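Local structure of E3 SUMO-protein ligase SIZ1 (Saccharomyces cerevisiae, 3I2D) at residues A[118-123]-A[202-207]; A[140-145]-A[188-193]; A[150-155]-A[169-174]; A[261-266]-A[274-279]. The protein acts as an E3 ligase that mediates attachment of SUMO (Smt3) to septins and PCNA, its SP-RING zinc finger engaging the E2 enzyme UBC9. All coordinates share one frame; numbering follows the deposited sequence.

Contact 1 (A[118-123]-A[202-207]); sequences RLYLFS and VEMITP
Tyr120 lies against Val202 and Met204 where strands 117-125 and 195-204 run side by side in an antiparallel sheet of the PINIT domain. CG is anti to the carbonyl carbon (chi1 -80°), and the ring that follows leads past these two residues. CG and CD2 are the first ring atoms to meet Val202; CD2 comes within 3.7 Å of its CG2, which sits over one face of the ring in a CH-pi contact, 3.9 Å from the centroid. Farther out, CE2 lies equally near Val202 CG2 and Met204 CE, CZ lies 3.7 Å from Met204 CE, and the hydroxyl ends the run, with OH 3.4 Å from that same methyl. The sulfur is placed obliquely to the ring, a Met-aromatic contact. An alanine here would probably leave Val202 CG2 and the Met204 methyl without their aromatic partner and open a gap beside them on that face of the sheet. Beside this cluster Arg118 and Val202 form a hydrogen-bonded antiparallel pair, Arg118 N to Val202 O at 2.9 Å and Val202 N to Arg118 O at 2.8 Å. Arg118 CG rests 3.6 Å from Met204 CG, while its guanidinium turns off to a salt bridge with Asp170. The chemistry is divided: main-chain bonds fix the pairing at Arg118, and the side chains of Tyr120, Val202 and Met204 add a largely apolar layer on one face of the sheet.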
loop_
_atom_site.group_PDB
_atom_site.type_symbol
_atom_site.label_atom_id
_atom_site.label_comp_id
_atom_site.label_asym_id
_atom_site.label_seq_id
_atom_site.Cartn_x
_atom_site.Cartn_y
_atom_site.Cartn_z
ATOM N N ARG A 118 -9.079 11.193 -5.146
ATOM C CA ARG A 118 -9.746 11.460 -3.880
ATOM C C ARG A 118 -8.971 12.448 -3.031
ATOM O O ARG A 118 -7.756 12.567 -3.165
ATOM C CB ARG A 118 -9.931 10.153 -3.115
ATOM C CG ARG A 118 -10.412 9.013 -3.992
ATOM C CD ARG A 118 -11.667 8.395 -3.439
ATOM N NE ARG A 118 -12.700 9.395 -3.207
ATOM C CZ ARG A 118 -13.840 9.146 -2.570
ATOM N NH1 ARG A 118 -14.092 7.925 -2.105
ATOM N NH2 ARG A 118 -14.724 10.118 -2.384
ATOM N N LEU A 119 -9.677 13.159 -2.157
ATOM C CA LEU A 119 -9.046 14.143 -1.281
ATOM C C LEU A 119 -8.772 13.508 0.089
ATOM O O LEU A 119 -9.692 13.279 0.871
ATOM C CB LEU A 119 -9.967 15.341 -1.111
ATOM C CG LEU A 119 -9.368 16.705 -0.787
ATOM C CD1 LEU A 119 -10.285 17.348 0.229
ATOM C CD2 LEU A 119 -7.942 16.590 -0.255
ATOM N N TYR A 120 -7.509 13.220 0.372
ATOM C CA TYR A 120 -7.145 12.590 1.631
ATOM C C TYR A 120 -6.530 13.564 2.621
ATOM O O TYR A 120 -5.777 14.464 2.254
ATOM C CB TYR A 120 -6.153 11.446 1.380
ATOM C CG TYR A 120 -6.771 10.155 0.896
ATOM C CD1 TYR A 120 -8.127 10.080 0.562
ATOM C CD2 TYR A 120 -6.007 8.991 0.806
ATOM C CE1 TYR A 120 -8.706 8.879 0.158
ATOM C CE2 TYR A 120 -6.574 7.781 0.399
ATOM C CZ TYR A 120 -7.921 7.736 0.082
ATOM O OH TYR A 120 -8.487 6.543 -0.299
ATOM N N LEU A 121 -6.861 13.398 3.889
ATOM C CA LEU A 121 -6.261 14.249 4.886
ATOM C C LEU A 121 -5.252 13.361 5.614
ATOM O O LEU A 121 -5.573 12.238 6.017
ATOM C CB LEU A 121 -7.316 14.765 5.843
ATOM C CG LEU A 121 -6.785 15.660 6.955
ATOM C CD1 LEU A 121 -6.024 16.844 6.370
ATOM C CD2 LEU A 121 -7.963 16.105 7.804
ATOM N N PHE A 122 -4.021 13.845 5.727
ATOM C CA PHE A 122 -2.967 13.098 6.406
ATOM C C PHE A 122 -2.601 13.800 7.696
ATOM O O PHE A 122 -2.844 14.997 7.854
ATOM C CB PHE A 122 -1.693 13.002 5.552
ATOM C CG PHE A 122 -1.813 12.083 4.379
ATOM C CD1 PHE A 122 -2.571 12.441 3.272
ATOM C CD2 PHE A 122 -1.173 10.853 4.384
ATOM C CE1 PHE A 122 -2.690 11.594 2.198
ATOM C CE2 PHE A 122 -1.288 9.993 3.310
ATOM C CZ PHE A 122 -2.047 10.365 2.214
ATOM N N SER A 123 -1.998 13.050 8.607
ATOM C CA SER A 123 -1.572 13.606 9.866
ATOM C C SER A 123 -0.289 12.927 10.268
ATOM O O SER A 123 -0.114 11.749 10.028
ATOM C CB SER A 123 -2.629 13.372 10.928
ATOM O OG SER A 123 -2.193 13.864 12.178
ATOM N N VAL A 202 -5.156 12.660 -4.057
ATOM C CA VAL A 202 -4.346 11.498 -4.381
ATOM C C VAL A 202 -5.038 10.674 -5.441
ATOM O O VAL A 202 -6.263 10.743 -5.613
ATOM C CB VAL A 202 -4.113 10.590 -3.139
ATOM C CG1 VAL A 202 -3.516 11.411 -1.976
ATOM C CG2 VAL A 202 -5.427 9.935 -2.725
ATOM N N GLU A 203 -4.245 9.892 -6.154
ATOM C CA GLU A 203 -4.793 9.044 -7.180
ATOM C C GLU A 203 -4.877 7.618 -6.664
ATOM O O GLU A 203 -3.881 7.048 -6.214
ATOM C CB GLU A 203 -3.922 9.074 -8.442
ATOM C CG GLU A 203 -4.527 8.250 -9.590
ATOM C CD GLU A 203 -3.664 8.209 -10.841
ATOM O OE1 GLU A 203 -3.500 9.266 -11.490
ATOM O OE2 GLU A 203 -3.154 7.113 -11.170
ATOM N N MET A 204 -6.076 7.053 -6.729
ATOM C CA MET A 204 -6.301 5.685 -6.305
ATOM C C MET A 204 -5.587 4.782 -7.289
ATOM O O MET A 204 -5.779 4.919 -8.501
ATOM C CB MET A 204 -7.785 5.347 -6.363
ATOM C CG MET A 204 -8.674 6.176 -5.483
ATOM S SD MET A 204 -8.453 5.699 -3.786
ATOM C CE MET A 204 -6.972 6.661 -3.373
ATOM N N ILE A 205 -4.736 3.891 -6.796
ATOM C CA ILE A 205 -4.096 2.949 -7.698
ATOM C C ILE A 205 -4.739 1.637 -7.348
ATOM O O ILE A 205 -4.842 1.252 -6.184
ATOM C CB ILE A 205 -2.581 2.852 -7.542
ATOM C CG1 ILE A 205 -1.929 4.125 -8.087
ATOM C CG2 ILE A 205 -2.065 1.636 -8.334
ATOM C CD1 ILE A 205 -0.413 4.054 -8.118
ATOM N N THR A 206 -5.187 0.956 -8.379
ATOM C CA THR A 206 -5.907 -0.279 -8.208
ATOM C C THR A 206 -5.095 -1.577 -8.159
ATOM O O THR A 206 -3.990 -1.677 -8.710
ATOM C CB THR A 206 -6.991 -0.327 -9.302
ATOM O OG1 THR A 206 -8.268 -0.288 -8.671
ATOM C CG2 THR A 206 -6.858 -1.545 -10.189
ATOM N N PRO A 207 -5.616 -2.578 -7.440
ATOM C CA PRO A 207 -4.923 -3.862 -7.344
ATOM C C PRO A 207 -4.575 -4.414 -8.738
ATOM O O PRO A 207 -3.445 -4.841 -8.972
ATOM C CB PRO A 207 -5.928 -4.731 -6.588
ATOM C CG PRO A 207 -6.507 -3.739 -5.596
ATOM C CD PRO A 207 -6.697 -2.477 -6.435
#

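Contact 2 (A[140-145]-A[188-193])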
loop_
_atom_site.group_PDB
_atom_site.type_symbol
_atom_site.label_atom_id
_atom_site.label_comp_id
_atom_site.label_asym_id
_atom_site.label_seq_id
_atom_site.Cartn_x
_atom_site.Cartn_y
_atom_site.Cartn_z
ATOM N N PRO A 140 -3.915 12.458 16.149
ATOM C CA PRO A 140 -3.944 12.395 17.611
ATOM C C PRO A 140 -5.242 11.710 18.061
ATOM O O PRO A 140 -6.265 11.844 17.404
ATOM C CB PRO A 140 -3.891 13.861 18.018
ATOM C CG PRO A 140 -4.590 14.548 16.880
ATOM C CD PRO A 140 -3.979 13.853 15.682
ATOM N N PHE A 141 -5.183 10.968 19.165
ATOM C CA PHE A 141 -6.342 10.273 19.710
ATOM C C PHE A 141 -6.610 10.794 21.116
ATOM O O PHE A 141 -5.690 10.972 21.905
ATOM C CB PHE A 141 -6.068 8.775 19.782
ATOM C CG PHE A 141 -7.238 7.965 20.260
ATOM C CD1 PHE A 141 -8.141 7.415 19.347
ATOM C CD2 PHE A 141 -7.434 7.734 21.626
ATOM C CE1 PHE A 141 -9.217 6.645 19.784
ATOM C CE2 PHE A 141 -8.513 6.961 22.079
ATOM C CZ PHE A 141 -9.403 6.417 21.157
ATOM N N PRO A 142 -7.875 11.065 21.449
ATOM C CA PRO A 142 -9.081 10.915 20.625
ATOM C C PRO A 142 -9.269 12.120 19.692
ATOM O O PRO A 142 -8.698 13.195 19.915
ATOM C CB PRO A 142 -10.186 10.841 21.668
ATOM C CG PRO A 142 -9.695 11.892 22.682
ATOM C CD PRO A 142 -8.201 11.607 22.784
ATOM N N ASN A 143 -10.068 11.951 18.648
ATOM C CA ASN A 143 -10.310 13.060 17.742
ATOM C C ASN A 143 -11.638 12.914 17.038
ATOM O O ASN A 143 -12.252 11.853 17.041
ATOM C CB ASN A 143 -9.181 13.173 16.706
ATOM C CG ASN A 143 -9.307 12.163 15.562
ATOM O OD1 ASN A 143 -10.267 12.189 14.805
ATOM N ND2 ASN A 143 -8.317 11.286 15.425
ATOM N N GLU A 144 -12.099 14.009 16.469
ATOM C CA GLU A 144 -13.327 13.998 15.708
ATOM C C GLU A 144 -13.104 14.901 14.522
ATOM O O GLU A 144 -12.831 16.088 14.685
ATOM C CB GLU A 144 -14.506 14.508 16.508
ATOM C CG GLU A 144 -15.741 14.558 15.646
ATOM C CD GLU A 144 -16.998 14.733 16.447
ATOM O OE1 GLU A 144 -17.266 13.857 17.307
ATOM O OE2 GLU A 144 -17.708 15.743 16.210
ATOM N N LEU A 145 -13.202 14.326 13.330
ATOM C CA LEU A 145 -12.999 15.081 12.104
ATOM C C LEU A 145 -14.329 15.360 11.422
ATOM O O LEU A 145 -15.178 14.470 11.281
ATOM C CB LEU A 145 -12.092 14.305 11.153
ATOM C CG LEU A 145 -11.683 15.007 9.862
ATOM C CD1 LEU A 145 -10.806 16.219 10.162
ATOM C CD2 LEU A 145 -10.940 14.020 8.999
ATOM N N TYR A 188 -9.474 17.712 18.746
ATOM C CA TYR A 188 -8.648 16.767 19.481
ATOM C C TYR A 188 -8.646 17.092 20.965
ATOM O O TYR A 188 -9.208 18.107 21.395
ATOM C CB TYR A 188 -7.229 16.796 18.936
ATOM C CG TYR A 188 -6.623 18.172 18.891
ATOM C CD1 TYR A 188 -5.794 18.624 19.911
ATOM C CD2 TYR A 188 -6.873 19.020 17.816
ATOM C CE1 TYR A 188 -5.219 19.903 19.856
ATOM C CE2 TYR A 188 -6.308 20.291 17.749
ATOM C CZ TYR A 188 -5.482 20.729 18.772
ATOM O OH TYR A 188 -4.942 21.993 18.718
ATOM N N ALA A 189 -8.006 16.231 21.747
ATOM C CA ALA A 189 -7.942 16.420 23.193
ATOM C C ALA A 189 -6.810 15.644 23.835
ATOM O O ALA A 189 -6.488 14.550 23.406
ATOM C CB ALA A 189 -9.257 15.993 23.828
ATOM N N PHE A 190 -6.210 16.212 24.874
ATOM C CA PHE A 190 -5.144 15.526 25.609
ATOM C C PHE A 190 -3.993 15.100 24.726
ATOM O O PHE A 190 -3.681 13.909 24.616
ATOM C CB PHE A 190 -5.719 14.296 26.305
ATOM C CG PHE A 190 -7.116 14.493 26.785
ATOM C CD1 PHE A 190 -8.097 13.550 26.507
ATOM C CD2 PHE A 190 -7.457 15.629 27.508
ATOM C CE1 PHE A 190 -9.399 13.731 26.941
ATOM C CE2 PHE A 190 -8.758 15.825 27.949
ATOM C CZ PHE A 190 -9.734 14.871 27.666
ATOM N N THR A 191 -3.357 16.077 24.105
ATOM C CA THR A 191 -2.234 15.785 23.248
ATOM C C THR A 191 -0.913 16.132 23.942
ATOM O O THR A 191 -0.777 17.201 24.531
ATOM C CB THR A 191 -2.359 16.566 21.941
ATOM O OG1 THR A 191 -2.531 17.963 22.231
ATOM C CG2 THR A 191 -3.550 16.065 21.159
ATOM N N THR A 192 0.047 15.216 23.878
ATOM C CA THR A 192 1.370 15.423 24.474
ATOM C C THR A 192 2.398 15.782 23.403
ATOM O O THR A 192 3.518 16.158 23.716
ATOM C CB THR A 192 1.889 14.162 25.188
ATOM O OG1 THR A 192 1.998 13.087 24.242
ATOM C CG2 THR A 192 0.963 13.768 26.330
ATOM N N LYS A 193 2.016 15.661 22.138
ATOM C CA LYS A 193 2.918 15.966 21.042
ATOM C C LYS A 193 2.192 16.827 20.016
ATOM O O LYS A 193 0.971 16.884 20.029
ATOM C CB LYS A 193 3.387 14.654 20.409
ATOM C CG LYS A 193 3.646 13.586 21.445
ATOM C CD LYS A 193 4.676 12.555 21.003
ATOM C CE LYS A 193 6.046 13.167 20.726
ATOM N NZ LYS A 193 6.990 12.114 20.225
HETATM O O HOH W 1 -6.186 14.059 20.705
#
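Pro142, Tyr188 and Pro140 bury the most surface here, and the main chain of Pro142 does much of the joining. A cis peptide precedes Pro142, whose ring passes alongside residues 189-190: CD approaches Ala189 O at 3.5 Å and Phe190 CD1 at 4.2 Å. Its carbonyl faces the other segment too, with Pro142 O 3.6 Å from Tyr188 CA in a CA-H...O contact. One water bridges the backbones, donating to Pro142 O at 2.8 Å and accepting from Ala189 N at 3.0 Å. Tyr188 meets Pro140 with its root, CB lying 4.0 Å from Pro140 CG. Its CG stands between the backbone N and the carbonyl carbon (chi1 53°), and the phenol beyond leads away from Pro140, its hydroxyl bonding to the backbone N of Glu88. Pro140 completes the packing with CB 3.9 Å from Thr191 CG2, while Pro140 O accepts from Asn143 ND2 and lies in the plane of that amide. In the PINIT domain this is the place where strand 143-147 comes in beside strand 182-191, whose other neighbour is strand 93-100; Val87 of strand 74-90 packs on Pro140, Tyr188 and Thr191.

Contact 3 (A[150-155]-A[169-174])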
loop_
_atom_site.group_PDB
_atom_site.type_symbol
_atom_site.label_atom_id
_atom_site.label_comp_id
_atom_site.label_asym_id
_atom_site.label_seq_id
_atom_site.Cartn_x
_atom_site.Cartn_y
_atom_site.Cartn_z
ATOM N N VAL A 150 -20.107 17.654 8.653
ATOM C CA VAL A 150 -20.394 16.213 8.704
ATOM C C VAL A 150 -19.198 15.453 9.282
ATOM O O VAL A 150 -18.048 15.696 8.895
ATOM C CB VAL A 150 -20.679 15.619 7.304
ATOM C CG1 VAL A 150 -21.234 14.205 7.445
ATOM C CG2 VAL A 150 -21.638 16.504 6.542
ATOM N N GLN A 151 -19.466 14.526 10.199
ATOM C CA GLN A 151 -18.389 13.750 10.799
ATOM C C GLN A 151 -17.921 12.666 9.849
ATOM O O GLN A 151 -18.718 11.896 9.326
ATOM C CB GLN A 151 -18.815 13.095 12.110
ATOM C CG GLN A 151 -17.610 12.558 12.881
ATOM C CD GLN A 151 -17.971 11.556 13.957
ATOM O OE1 GLN A 151 -18.264 10.394 13.667
ATOM N NE2 GLN A 151 -17.957 12.003 15.209
ATOM N N ILE A 152 -16.611 12.605 9.653
ATOM C CA ILE A 152 -15.993 11.638 8.762
ATOM C C ILE A 152 -15.516 10.373 9.476
ATOM O O ILE A 152 -14.544 10.401 10.230
ATOM C CB ILE A 152 -14.814 12.297 8.040
ATOM C CG1 ILE A 152 -15.344 13.394 7.126
ATOM C CG2 ILE A 152 -14.015 11.273 7.272
ATOM C CD1 ILE A 152 -14.269 14.289 6.607
ATOM N N LYS A 153 -16.219 9.270 9.230
ATOM C CA LYS A 153 -15.883 7.971 9.810
ATOM C C LYS A 153 -14.487 7.636 9.303
ATOM O O LYS A 153 -14.144 7.988 8.177
ATOM C CB LYS A 153 -16.889 6.916 9.325
ATOM C CG LYS A 153 -16.672 5.497 9.861
ATOM C CD LYS A 153 -17.807 4.567 9.415
ATOM C CE LYS A 153 -17.615 3.147 9.928
ATOM N NZ LYS A 153 -18.742 2.258 9.529
ATOM N N ASP A 154 -13.675 6.974 10.117
ATOM C CA ASP A 154 -12.324 6.632 9.677
ATOM C C ASP A 154 -12.364 5.444 8.718
ATOM O O ASP A 154 -11.735 4.408 8.952
ATOM C CB ASP A 154 -11.430 6.317 10.885
ATOM C CG ASP A 154 -11.323 7.488 11.862
ATOM O OD1 ASP A 154 -11.070 8.630 11.408
ATOM O OD2 ASP A 154 -11.480 7.255 13.084
ATOM N N ASN A 155 -13.103 5.612 7.627
ATOM C CA ASN A 155 -13.253 4.563 6.631
ATOM C C ASN A 155 -12.909 5.014 5.207
ATOM O O ASN A 155 -13.557 5.907 4.642
ATOM C CB ASN A 155 -14.686 4.028 6.671
ATOM C CG ASN A 155 -14.743 2.531 6.906
ATOM O OD1 ASN A 155 -14.415 1.736 6.023
ATOM N ND2 ASN A 155 -15.152 2.138 8.110
ATOM N N ALA A 169 -7.776 10.229 6.041
ATOM C CA ALA A 169 -9.225 10.335 6.040
ATOM C C ALA A 169 -9.735 10.875 4.700
ATOM O O ALA A 169 -9.245 11.874 4.198
ATOM C CB ALA A 169 -9.671 11.232 7.179
ATOM N N ASP A 170 -10.718 10.186 4.130
ATOM C CA ASP A 170 -11.321 10.559 2.854
ATOM C C ASP A 170 -12.345 11.674 3.053
ATOM O O ASP A 170 -13.442 11.410 3.550
ATOM C CB ASP A 170 -12.047 9.348 2.261
ATOM C CG ASP A 170 -12.242 9.454 0.757
ATOM O OD1 ASP A 170 -12.307 10.588 0.243
ATOM O OD2 ASP A 170 -12.338 8.402 0.083
ATOM N N LEU A 171 -11.999 12.904 2.664
ATOM C CA LEU A 171 -12.915 14.055 2.784
ATOM C C LEU A 171 -13.852 14.168 1.577
ATOM O O LEU A 171 -14.942 14.725 1.670
ATOM C CB LEU A 171 -12.145 15.382 2.852
ATOM C CG LEU A 171 -10.993 15.594 3.818
ATOM C CD1 LEU A 171 -10.363 16.945 3.549
ATOM C CD2 LEU A 171 -11.494 15.509 5.226
ATOM N N THR A 172 -13.393 13.643 0.447
ATOM C CA THR A 172 -14.087 13.699 -0.832
ATOM C C THR A 172 -15.605 13.628 -0.927
ATOM O O THR A 172 -16.220 14.486 -1.556
ATOM C CB THR A 172 -13.510 12.667 -1.759
ATOM O OG1 THR A 172 -12.098 12.578 -1.523
ATOM C CG2 THR A 172 -13.742 13.079 -3.195
ATOM N N PRO A 173 -16.232 12.613 -0.325
ATOM C CA PRO A 173 -17.695 12.552 -0.425
ATOM C C PRO A 173 -18.461 13.663 0.292
ATOM O O PRO A 173 -19.687 13.705 0.222
ATOM C CB PRO A 173 -18.024 11.169 0.145
ATOM C CG PRO A 173 -16.941 10.944 1.144
ATOM C CD PRO A 173 -15.705 11.435 0.387
ATOM N N HIS A 174 -17.761 14.567 0.969
ATOM C CA HIS A 174 -18.432 15.643 1.702
ATOM C C HIS A 174 -18.039 17.037 1.246
ATOM O O HIS A 174 -18.342 18.025 1.916
ATOM C CB HIS A 174 -18.159 15.504 3.200
ATOM C CG HIS A 174 -18.472 14.145 3.730
ATOM N ND1 HIS A 174 -19.763 13.675 3.838
ATOM C CD2 HIS A 174 -17.664 13.122 4.089
ATOM C CE1 HIS A 174 -19.734 12.415 4.236
ATOM N NE2 HIS A 174 -18.474 12.055 4.393
#
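Ile152 and His174 run antiparallel alongside one another, Ile152 CG1 lying 3.8 Å from His174 CD2. Val150 comes from the same side of the imidazole plane, its side chain roughly perpendicular to that of His174, and sets CG1 3.9 Å from ND1; both aliphatic groups approach the ring obliquely. His174 CG, anti to its own carbonyl carbon (chi1 -52°), starts the ring toward them. Ile152 spreads its branches over the rest of the second segment. The Ile152 and Leu171 side chains lie aslant, CD1 touching CD2, whereas Ile152 CG2 turns to the main chain, 3.8 Å from Asp170 O, and to the methyl of Ala169 at 4.3 Å from its CB. Strand 150-151 is an edge strand of one four-stranded antiparallel sheet of the PINIT domain and strand 169-170 an edge strand of the other, so Ile152 and its partners join the two sheets at their edges; Leu145 and Cys147 of strand 143-147 also pack on Ile152. Polar groups look elsewhere: Asp170 OD1 accepts from Thr172 OG1 at 2.7 Å. What holds the two segments to each other is thus van der Waals packing centred on one isoleucine, without directional bonds.

Contact 4 (A[261-266]-A[274-279])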
loop_
_atom_site.group_PDB
_atom_site.type_symbol
_atom_site.label_atom_id
_atom_site.label_comp_id
_atom_site.label_asym_id
_atom_site.label_seq_id
_atom_site.Cartn_x
_atom_site.Cartn_y
_atom_site.Cartn_z
ATOM N N TYR A 261 -1.999 -16.183 -11.576
ATOM C CA TYR A 261 -0.776 -15.388 -11.742
ATOM C C TYR A 261 0.233 -15.837 -10.684
ATOM O O TYR A 261 0.393 -15.169 -9.660
ATOM C CB TYR A 261 -1.064 -13.900 -11.556
ATOM C CG TYR A 261 -2.157 -13.377 -12.442
ATOM C CD1 TYR A 261 -3.478 -13.327 -11.998
ATOM C CD2 TYR A 261 -1.877 -12.945 -13.735
ATOM C CE1 TYR A 261 -4.490 -12.858 -12.820
ATOM C CE2 TYR A 261 -2.881 -12.473 -14.574
ATOM C CZ TYR A 261 -4.183 -12.432 -14.110
ATOM O OH TYR A 261 -5.173 -11.967 -14.942
ATOM N N PRO A 262 0.947 -16.952 -10.936
ATOM C CA PRO A 262 1.930 -17.495 -10.000
ATOM C C PRO A 262 3.042 -16.510 -9.773
ATOM O O PRO A 262 3.637 -16.016 -10.724
ATOM C CB PRO A 262 2.432 -18.757 -10.700
ATOM C CG PRO A 262 1.479 -18.975 -11.827
ATOM C CD PRO A 262 1.123 -17.591 -12.245
ATOM N N SER A 263 3.342 -16.234 -8.513
ATOM C CA SER A 263 4.389 -15.290 -8.234
ATOM C C SER A 263 5.044 -15.400 -6.872
ATOM O O SER A 263 4.637 -16.178 -6.023
ATOM C CB SER A 263 3.851 -13.879 -8.459
ATOM O OG SER A 263 2.549 -13.742 -7.940
ATOM N N LYS A 264 6.082 -14.603 -6.688
ATOM C CA LYS A 264 6.841 -14.566 -5.445
ATOM C C LYS A 264 7.938 -13.553 -5.674
ATOM O O LYS A 264 8.210 -13.202 -6.821
ATOM C CB LYS A 264 7.455 -15.943 -5.145
ATOM C CG LYS A 264 8.381 -16.481 -6.238
ATOM C CD LYS A 264 8.618 -17.985 -6.066
ATOM C CE LYS A 264 9.508 -18.527 -7.166
ATOM N NZ LYS A 264 9.550 -20.024 -7.132
ATOM N N SER A 265 8.543 -13.071 -4.593
ATOM C CA SER A 265 9.640 -12.114 -4.697
ATOM C C SER A 265 10.792 -12.866 -5.314
ATOM O O SER A 265 10.937 -14.079 -5.108
ATOM C CB SER A 265 10.076 -11.619 -3.307
ATOM O OG SER A 265 11.117 -10.644 -3.387
ATOM N N ILE A 266 11.612 -12.164 -6.082
ATOM C CA ILE A 266 12.771 -12.804 -6.686
ATOM C C ILE A 266 13.700 -13.211 -5.526
ATOM O O ILE A 266 14.591 -14.058 -5.675
ATOM C CB ILE A 266 13.468 -11.834 -7.643
ATOM C CG1 ILE A 266 13.991 -10.623 -6.870
ATOM C CG2 ILE A 266 12.480 -11.403 -8.729
ATOM C CD1 ILE A 266 14.591 -9.551 -7.754
ATOM N N PHE A 274 2.245 -17.804 -5.198
ATOM C CA PHE A 274 0.925 -17.419 -4.711
ATOM C C PHE A 274 0.354 -16.505 -5.784
ATOM O O PHE A 274 1.100 -15.983 -6.606
ATOM C CB PHE A 274 1.026 -16.688 -3.372
ATOM C CG PHE A 274 1.983 -15.556 -3.390
ATOM C CD1 PHE A 274 3.293 -15.738 -2.961
ATOM C CD2 PHE A 274 1.587 -14.302 -3.850
ATOM C CE1 PHE A 274 4.202 -14.688 -2.987
ATOM C CE2 PHE A 274 2.479 -13.249 -3.882
ATOM C CZ PHE A 274 3.799 -13.440 -3.447
ATOM N N ASP A 275 -0.957 -16.301 -5.784
ATOM C CA ASP A 275 -1.560 -15.485 -6.817
ATOM C C ASP A 275 -1.326 -13.993 -6.646
ATOM O O ASP A 275 -1.786 -13.400 -5.671
ATOM C CB ASP A 275 -3.050 -15.792 -6.893
ATOM C CG ASP A 275 -3.683 -15.204 -8.127
ATOM O OD1 ASP A 275 -4.157 -14.051 -8.061
ATOM O OD2 ASP A 275 -3.673 -15.881 -9.180
ATOM N N ALA A 276 -0.630 -13.377 -7.603
ATOM C CA ALA A 276 -0.329 -11.943 -7.503
ATOM C C ALA A 276 -1.583 -11.088 -7.394
ATOM O O ALA A 276 -1.568 -10.018 -6.783
ATOM C CB ALA A 276 0.522 -11.471 -8.687
ATOM N N LEU A 277 -2.681 -11.550 -7.976
ATOM C CA LEU A 277 -3.886 -10.753 -7.891
ATOM C C LEU A 277 -4.449 -10.783 -6.483
ATOM O O LEU A 277 -4.844 -9.736 -5.958
ATOM C CB LEU A 277 -4.949 -11.225 -8.890
ATOM C CG LEU A 277 -6.133 -10.258 -8.919
ATOM C CD1 LEU A 277 -5.661 -8.841 -9.248
ATOM C CD2 LEU A 277 -7.128 -10.737 -9.928
ATOM N N TRP A 278 -4.483 -11.966 -5.872
ATOM C CA TRP A 278 -5.012 -12.070 -4.524
ATOM C C TRP A 278 -4.056 -11.427 -3.553
ATOM O O TRP A 278 -4.475 -10.739 -2.630
ATOM C CB TRP A 278 -5.266 -13.522 -4.113
ATOM C CG TRP A 278 -6.557 -14.085 -4.666
ATOM C CD1 TRP A 278 -6.730 -14.720 -5.857
ATOM C CD2 TRP A 278 -7.850 -14.035 -4.048
ATOM N NE1 TRP A 278 -8.049 -15.075 -6.026
ATOM C CE2 TRP A 278 -8.759 -14.667 -4.931
ATOM C CE3 TRP A 278 -8.330 -13.520 -2.836
ATOM C CZ2 TRP A 278 -10.123 -14.799 -4.641
ATOM C CZ3 TRP A 278 -9.685 -13.652 -2.546
ATOM C CH2 TRP A 278 -10.567 -14.288 -3.448
ATOM N N PHE A 279 -2.765 -11.641 -3.750
ATOM C CA PHE A 279 -1.813 -11.031 -2.853
ATOM C C PHE A 279 -2.059 -9.517 -2.768
ATOM O O PHE A 279 -2.056 -8.931 -1.682
ATOM C CB PHE A 279 -0.392 -11.285 -3.341
ATOM C CG PHE A 279 0.655 -10.622 -2.501
ATOM C CD1 PHE A 279 0.951 -11.099 -1.231
ATOM C CD2 PHE A 279 1.344 -9.509 -2.975
ATOM C CE1 PHE A 279 1.929 -10.475 -0.434
ATOM C CE2 PHE A 279 2.321 -8.875 -2.191
ATOM C CZ PHE A 279 2.612 -9.363 -0.916
#
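Asp275 OD2 takes two backbone N-H groups, those of Tyr261 at 2.9 Å and of Lys260, the Tyr261 donor standing above the carboxylate plane. This is the beta hairpin of the SP-RING zinc finger, strand 262-265 against 274-275, at the point where the second strand runs into helix 276-285. Asp275 is the N-cap of that helix: OD1 accepts from Trp278 N at 3.0 Å through its anti lone pair, and more weakly from Leu277 N. An alanine here would probably leave the Tyr261 and Lys260 amides without their acceptor and the first turn of the helix uncapped. Main-chain bonds extend the join, Ala276 N giving to Tyr261 O at 2.9 Å and Ser263 and Phe274 exchanging bonds in both directions. Tyr261 lies side by side with Leu277, CD1 4.0 Å from Leu277 CB, and Leu211 of helix 207-215 packs on both Tyr261 and Ala276. Lys264 stretches away to the carbonyl of His270, a zinc ligand, and the Phe274 side chain comes about 4 Å from that of Cys291, another ligand. Phe274 CG stands between its N and carbonyl carbon (chi1 52°), starting the ring back toward strand 262-265, where Ser263 O sits over one face, 3.4 Å from CD1.

How the contacts relate
Contacts 1 to 3 belong to the PINIT domain and are nested along the chain: contact 3 lies inside the loop closed by contact 2, and contact 2 inside that of contact 1. Contacts 1 and 3 share one four-stranded sheet, contacts 2 and 3 the other, so contact 3, centred about 12 Å from contact 1 and about 17 Å from contact 2, links the two. Contact 4 follows later in the SP-RING zinc finger, about 40 Å from contact 2 between centres. Yet segment 202-207 leads straight into helix 207-215, which packs on contact 4, and Pro207 touches helix 276-285. The PINIT sheets and the UBC9-binding finger are thus connected through helix 207-215.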